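Local atomic coordinates of Lmo1076 protein (Listeria monocytogenes serovar 1/2a, PDB entry 5JQC), a protein that is a putative secreted autolysin, probably with amidase activity, whose portion described here consists of three SH3-like GW domains that may help attach it to the cell wall. Residues G169-D172 with A173-H177; F244-G248 with K249-W253. All coordinates share one frame; numbering follows the deposited sequence.

Interaction 1 (G169-D172 with A173-H177). With SO4 (sulfate ion), chain E.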
loop_
_atom_site.group_PDB
_atom_site.type_symbol
_atom_site.label_atom_id
_atom_site.label_comp_id
_atom_site.label_asym_id
_atom_site.label_seq_id
_atom_site.Cartn_x
_atom_site.Cartn_y
_atom_site.Cartn_z
ATOM N N GLY A 169 5.743 -7.266 3.433
ATOM C CA GLY A 169 6.265 -6.204 2.590
ATOM C C GLY A 169 5.132 -5.518 1.849
ATOM O O GLY A 169 4.006 -5.443 2.345
ATOM N N TRP A 170 5.462 -5.025 0.663
ATOM C CA TRP A 170 4.547 -4.252 -0.152
ATOM C C TRP A 170 4.386 -4.903 -1.514
ATOM O O TRP A 170 5.364 -5.341 -2.142
ATOM C CB TRP A 170 5.040 -2.813 -0.317
ATOM C CG TRP A 170 5.037 -1.995 0.961
ATOM C CD1 TRP A 170 5.970 -2.029 1.970
ATOM C CD2 TRP A 170 4.089 -0.987 1.333
ATOM N NE1 TRP A 170 5.654 -1.114 2.941
ATOM C CE2 TRP A 170 4.501 -0.465 2.580
ATOM C CE3 TRP A 170 2.928 -0.480 0.741
ATOM C CZ2 TRP A 170 3.797 0.537 3.236
ATOM C CZ3 TRP A 170 2.226 0.508 1.401
ATOM C CH2 TRP A 170 2.667 1.011 2.629
ATOM N N LEU A 171 3.148 -4.943 -1.980
ATOM C CA LEU A 171 2.826 -5.629 -3.215
ATOM C C LEU A 171 1.743 -4.833 -3.920
ATOM O O LEU A 171 0.870 -4.255 -3.269
ATOM C CB LEU A 171 2.369 -7.068 -2.915
ATOM C CG LEU A 171 2.008 -7.978 -4.086
ATOM C CD1 LEU A 171 3.215 -8.183 -4.957
ATOM C CD2 LEU A 171 1.465 -9.320 -3.583
ATOM N N ASP A 172 1.813 -4.777 -5.241
ATOM C CA ASP A 172 0.830 -4.000 -5.980
ATOM C C ASP A 172 -0.575 -4.520 -5.679
ATOM O O ASP A 172 -0.825 -5.725 -5.683
ATOM C CB ASP A 172 1.142 -4.059 -7.476
ATOM C CG ASP A 172 0.326 -3.065 -8.306
ATOM O OD1 ASP A 172 -0.915 -3.228 -8.389
ATOM O OD2 ASP A 172 0.938 -2.165 -8.941
ATOM N N ALA A 173 -1.483 -3.595 -5.368
ATOM C CA ALA A 173 -2.858 -3.953 -5.030
ATOM C C ALA A 173 -3.536 -4.808 -6.097
ATOM O O ALA A 173 -4.481 -5.541 -5.777
ATOM C CB ALA A 173 -3.662 -2.676 -4.807
ATOM N N ARG A 174 -3.100 -4.703 -7.357
ATOM C CA ARG A 174 -3.644 -5.533 -8.430
ATOM C C ARG A 174 -3.315 -7.007 -8.260
ATOM O O ARG A 174 -3.945 -7.848 -8.924
ATOM C CB ARG A 174 -3.130 -5.064 -9.783
ATOM C CG ARG A 174 -3.726 -3.778 -10.257
ATOM C CD ARG A 174 -2.975 -3.287 -11.491
ATOM N NE ARG A 174 -1.621 -2.851 -11.150
ATOM C CZ ARG A 174 -0.759 -2.340 -12.029
ATOM N NH1 ARG A 174 -1.113 -2.230 -13.305
ATOM N NH2 ARG A 174 0.456 -1.958 -11.640
ATOM N N ALA A 175 -2.359 -7.335 -7.383
ATOM C CA ALA A 175 -2.001 -8.713 -7.081
ATOM C C ALA A 175 -2.962 -9.391 -6.108
ATOM O O ALA A 175 -2.906 -10.618 -5.972
ATOM C CB ALA A 175 -0.584 -8.760 -6.498
ATOM N N PHE A 176 -3.825 -8.636 -5.420
ATOM C CA PHE A 176 -4.718 -9.173 -4.403
ATOM C C PHE A 176 -6.149 -9.284 -4.911
ATOM O O PHE A 176 -6.631 -8.429 -5.659
ATOM C CB PHE A 176 -4.760 -8.300 -3.161
ATOM C CG PHE A 176 -3.448 -8.103 -2.495
ATOM C CD1 PHE A 176 -2.512 -7.238 -3.031
ATOM C CD2 PHE A 176 -3.183 -8.711 -1.276
ATOM C CE1 PHE A 176 -1.314 -7.012 -2.388
ATOM C CE2 PHE A 176 -1.986 -8.490 -0.621
ATOM C CZ PHE A 176 -1.049 -7.641 -1.178
ATOM N N HIS A 177 -6.841 -10.323 -4.443
ATOM C CA HIS A 177 -8.297 -10.414 -4.495
ATOM C C HIS A 177 -8.798 -10.112 -3.088
ATOM O O HIS A 177 -8.631 -10.930 -2.177
ATOM C CB HIS A 177 -8.760 -11.793 -4.947
ATOM C CG HIS A 177 -10.247 -11.965 -4.914
ATOM N ND1 HIS A 177 -11.044 -11.768 -6.023
ATOM C CD2 HIS A 177 -11.091 -12.286 -3.901
ATOM C CE1 HIS A 177 -12.309 -11.981 -5.701
ATOM N NE2 HIS A 177 -12.364 -12.295 -4.420
HETATM S S SO4 E . 2.113 -1.164 -14.848
HETATM O O1 SO4 E . 1.623 -0.312 -13.778
HETATM O O2 SO4 E . 2.797 -2.338 -14.282
HETATM O O3 SO4 E . 0.973 -1.653 -15.654
HETATM O O4 SO4 E . 3.046 -0.431 -15.714
#

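Interaction 2 (F244-G248 with K249-W253)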
loop_
_atom_site.group_PDB
_atom_site.type_symbol
_atom_site.label_atom_id
_atom_site.label_comp_id
_atom_site.label_asym_id
_atom_site.label_seq_id
_atom_site.Cartn_x
_atom_site.Cartn_y
_atom_site.Cartn_z
ATOM N N PHE A 244 -29.493 -21.473 5.043
ATOM C CA PHE A 244 -30.743 -22.214 5.090
ATOM C C PHE A 244 -30.499 -23.686 5.408
ATOM O O PHE A 244 -29.373 -24.194 5.337
ATOM C CB PHE A 244 -31.544 -22.051 3.784
ATOM C CG PHE A 244 -30.917 -22.705 2.572
ATOM C CD1 PHE A 244 -29.993 -22.019 1.796
ATOM C CD2 PHE A 244 -31.284 -23.992 2.184
ATOM C CE1 PHE A 244 -29.420 -22.614 0.675
ATOM C CE2 PHE A 244 -30.721 -24.591 1.059
ATOM C CZ PHE A 244 -29.787 -23.901 0.304
ATOM N N GLN A 245 -31.591 -24.363 5.777
ATOM C CA GLN A 245 -31.574 -25.763 6.186
ATOM C C GLN A 245 -32.666 -26.545 5.471
ATOM O O GLN A 245 -33.796 -26.068 5.316
ATOM C CB GLN A 245 -31.786 -25.910 7.695
ATOM C CG GLN A 245 -30.658 -25.413 8.555
ATOM C CD GLN A 245 -30.936 -25.660 10.023
ATOM O OE1 GLN A 245 -32.094 -25.671 10.457
ATOM N NE2 GLN A 245 -29.877 -25.874 10.798
ATOM N N VAL A 246 -32.321 -27.749 5.038
ATOM C CA VAL A 246 -33.296 -28.743 4.613
ATOM C C VAL A 246 -33.040 -29.997 5.436
ATOM O O VAL A 246 -31.890 -30.288 5.789
ATOM C CB VAL A 246 -33.224 -29.042 3.100
ATOM C CG1 VAL A 246 -33.285 -27.746 2.303
ATOM C CG2 VAL A 246 -31.972 -29.844 2.750
ATOM N N ASN A 247 -34.112 -30.721 5.768
ATOM C CA ASN A 247 -34.037 -31.880 6.666
ATOM C C ASN A 247 -33.337 -31.523 7.976
ATOM O O ASN A 247 -32.636 -32.357 8.563
ATOM C CB ASN A 247 -33.338 -33.080 6.004
ATOM C CG ASN A 247 -33.989 -33.497 4.689
ATOM O OD1 ASN A 247 -35.167 -33.221 4.445
ATOM N ND2 ASN A 247 -33.219 -34.174 3.834
ATOM N N GLY A 248 -33.494 -30.269 8.418
ATOM C CA GLY A 248 -32.892 -29.809 9.650
ATOM C C GLY A 248 -31.382 -29.704 9.653
ATOM O O GLY A 248 -30.803 -29.446 10.712
ATOM N N LYS A 249 -30.715 -29.899 8.516
ATOM C CA LYS A 249 -29.267 -29.749 8.445
ATOM C C LYS A 249 -28.916 -28.564 7.552
ATOM O O LYS A 249 -29.579 -28.312 6.538
ATOM C CB LYS A 249 -28.581 -31.038 7.948
ATOM C CG LYS A 249 -29.079 -31.586 6.618
ATOM C CD LYS A 249 -28.210 -32.755 6.124
ATOM C CE LYS A 249 -28.546 -34.068 6.827
ATOM N NZ LYS A 249 -29.845 -34.632 6.362
ATOM N N THR A 250 -27.882 -27.829 7.957
ATOM C CA THR A 250 -27.464 -26.638 7.231
ATOM C C THR A 250 -26.915 -27.010 5.864
ATOM O O THR A 250 -25.980 -27.809 5.751
ATOM C CB THR A 250 -26.399 -25.874 8.011
ATOM O OG1 THR A 250 -26.968 -25.372 9.227
ATOM C CG2 THR A 250 -25.855 -24.712 7.170
ATOM N N VAL A 251 -27.496 -26.416 4.827
ATOM C CA VAL A 251 -27.017 -26.597 3.463
ATOM C C VAL A 251 -25.852 -25.650 3.193
ATOM O O VAL A 251 -24.719 -26.079 2.939
ATOM C CB VAL A 251 -28.172 -26.371 2.474
ATOM C CG1 VAL A 251 -27.700 -26.514 1.052
ATOM C CG2 VAL A 251 -29.313 -27.338 2.781
ATOM N N GLY A 252 -26.128 -24.353 3.265
ATOM C CA GLY A 252 -25.137 -23.347 2.932
ATOM C C GLY A 252 -25.801 -21.986 2.857
ATOM O O GLY A 252 -26.893 -21.789 3.397
ATOM N N TRP A 253 -25.134 -21.053 2.179
ATOM C CA TRP A 253 -25.635 -19.690 2.032
ATOM C C TRP A 253 -26.113 -19.444 0.603
ATOM O O TRP A 253 -25.527 -19.947 -0.360
ATOM C CB TRP A 253 -24.555 -18.668 2.381
ATOM C CG TRP A 253 -24.099 -18.643 3.818
ATOM C CD1 TRP A 253 -23.161 -19.455 4.401
ATOM C CD2 TRP A 253 -24.506 -17.706 4.832
ATOM N NE1 TRP A 253 -22.983 -19.095 5.723
ATOM C CE2 TRP A 253 -23.796 -18.023 6.009
ATOM C CE3 TRP A 253 -25.416 -16.640 4.860
ATOM C CZ2 TRP A 253 -23.980 -17.314 7.211
ATOM C CZ3 TRP A 253 -25.591 -15.939 6.050
ATOM C CH2 TRP A 253 -24.871 -16.272 7.202
#

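Interaction 1 (G169-D172 with A173-H177)
The short 3-10 turn that carries the chain from strand 166-172 into strand 176-178 is pinned by D172 and R174. D172 works from both its backbone and its side chain. D172 O takes the N-H of A175 at 2.8 Å, the i to i+3 bond of a 3-10 turn, while D172 OD1 accepts R174 N at 2.8 Å through its anti lone pair, closing an Asx turn. A chi1 of -169° swings the carboxylate beside its own carbonyl carbon, where it meets the next residues. A 3-10 segment between the last two strands is a hallmark of the SH3-like fold, and aspartate suits its start because one short side chain can serve both backbone and arginine. The R174 chain bends at chi3, bringing its guanidinium side-on to the carboxylate: NE meets OD1 of D172 at 2.9 Å, and NH2 meets OD2 at 2.7 Å. Both bonds are nearly straight and lie in the guanidinium plane, yet reach the oxygens from above the carboxylate, the two planes being 43° apart. From the same guanidinium, NH2 reaches O1 of a sulfate, probably from the crystallisation liquor, at 2.9 Å. On the inner side, L171 CD2 packs on A175 CB at 3.6 Å, and L171 CB lies 3.7 Å from F176 CE1. The F176 ring makes edge-to-face contacts with Y159 and F161, joining the start of strand 176-178 to strand 156-163.

Interaction 2 (F244-G248 with K249-W253)
With chi1 at 68°, F244 holds its ring between its own backbone N and carbonyl carbon, over the neighbouring strand, while V251, its CG1 anti to the backbone N (178°), brings CB and both methyls obliquely against the CE2-CZ side of that ring. CE2 of F244 comes within 3.4 Å of V251 CB, and CZ lies 3.4 Å from V251 CG1. V246 adds CG2, 3.7 Å from V251 CG2; a branched valine at 246 suits the extended strand, and the two valines form a small apolar cluster with F244. Across the other face, the extended Q245 sends NE2 to T250 OG1 in a weak 3.3 Å bond, polar groups suited to a more exposed position. The strands are joined by a type I' turn, with N247 and G248, which both tolerate positive phi, at its corners; K249 N closes it onto V246 O at 3.0 Å. Farther along, F244 O accepts V251 N at 3.0 Å, but F244 N turns to G252 O, so V251 and G252 together face F244 as a beta bulge, with V251 in a helical conformation. Within the antiparallel sheet, strand 239-246 lies between 249-255 and 226-236, whose V228 and I231 meet V246 and Q245, while the rings of Y223 and F244 meet edge-to-face.

In the fold
The two contacts belong to different GW domains, their centres about 36 Å apart and without mutual contact, yet they sit at successive points of what appears to be the same SH3-like scheme. Interaction 2 is the turn end of a hairpin whose second strand carries G252 and W253; the same glycine-tryptophan pair, G169 and W170, lies at the start of interaction 1, on the corresponding strand just before it ends. Interaction 1 is mostly buried, with apolar packing inside and a salt bridge turned outward toward sulfate. Interaction 2 grades from a buried phenylalanine to an exposed turn, and relies on backbone pairing and apolar contacts rather than on charge.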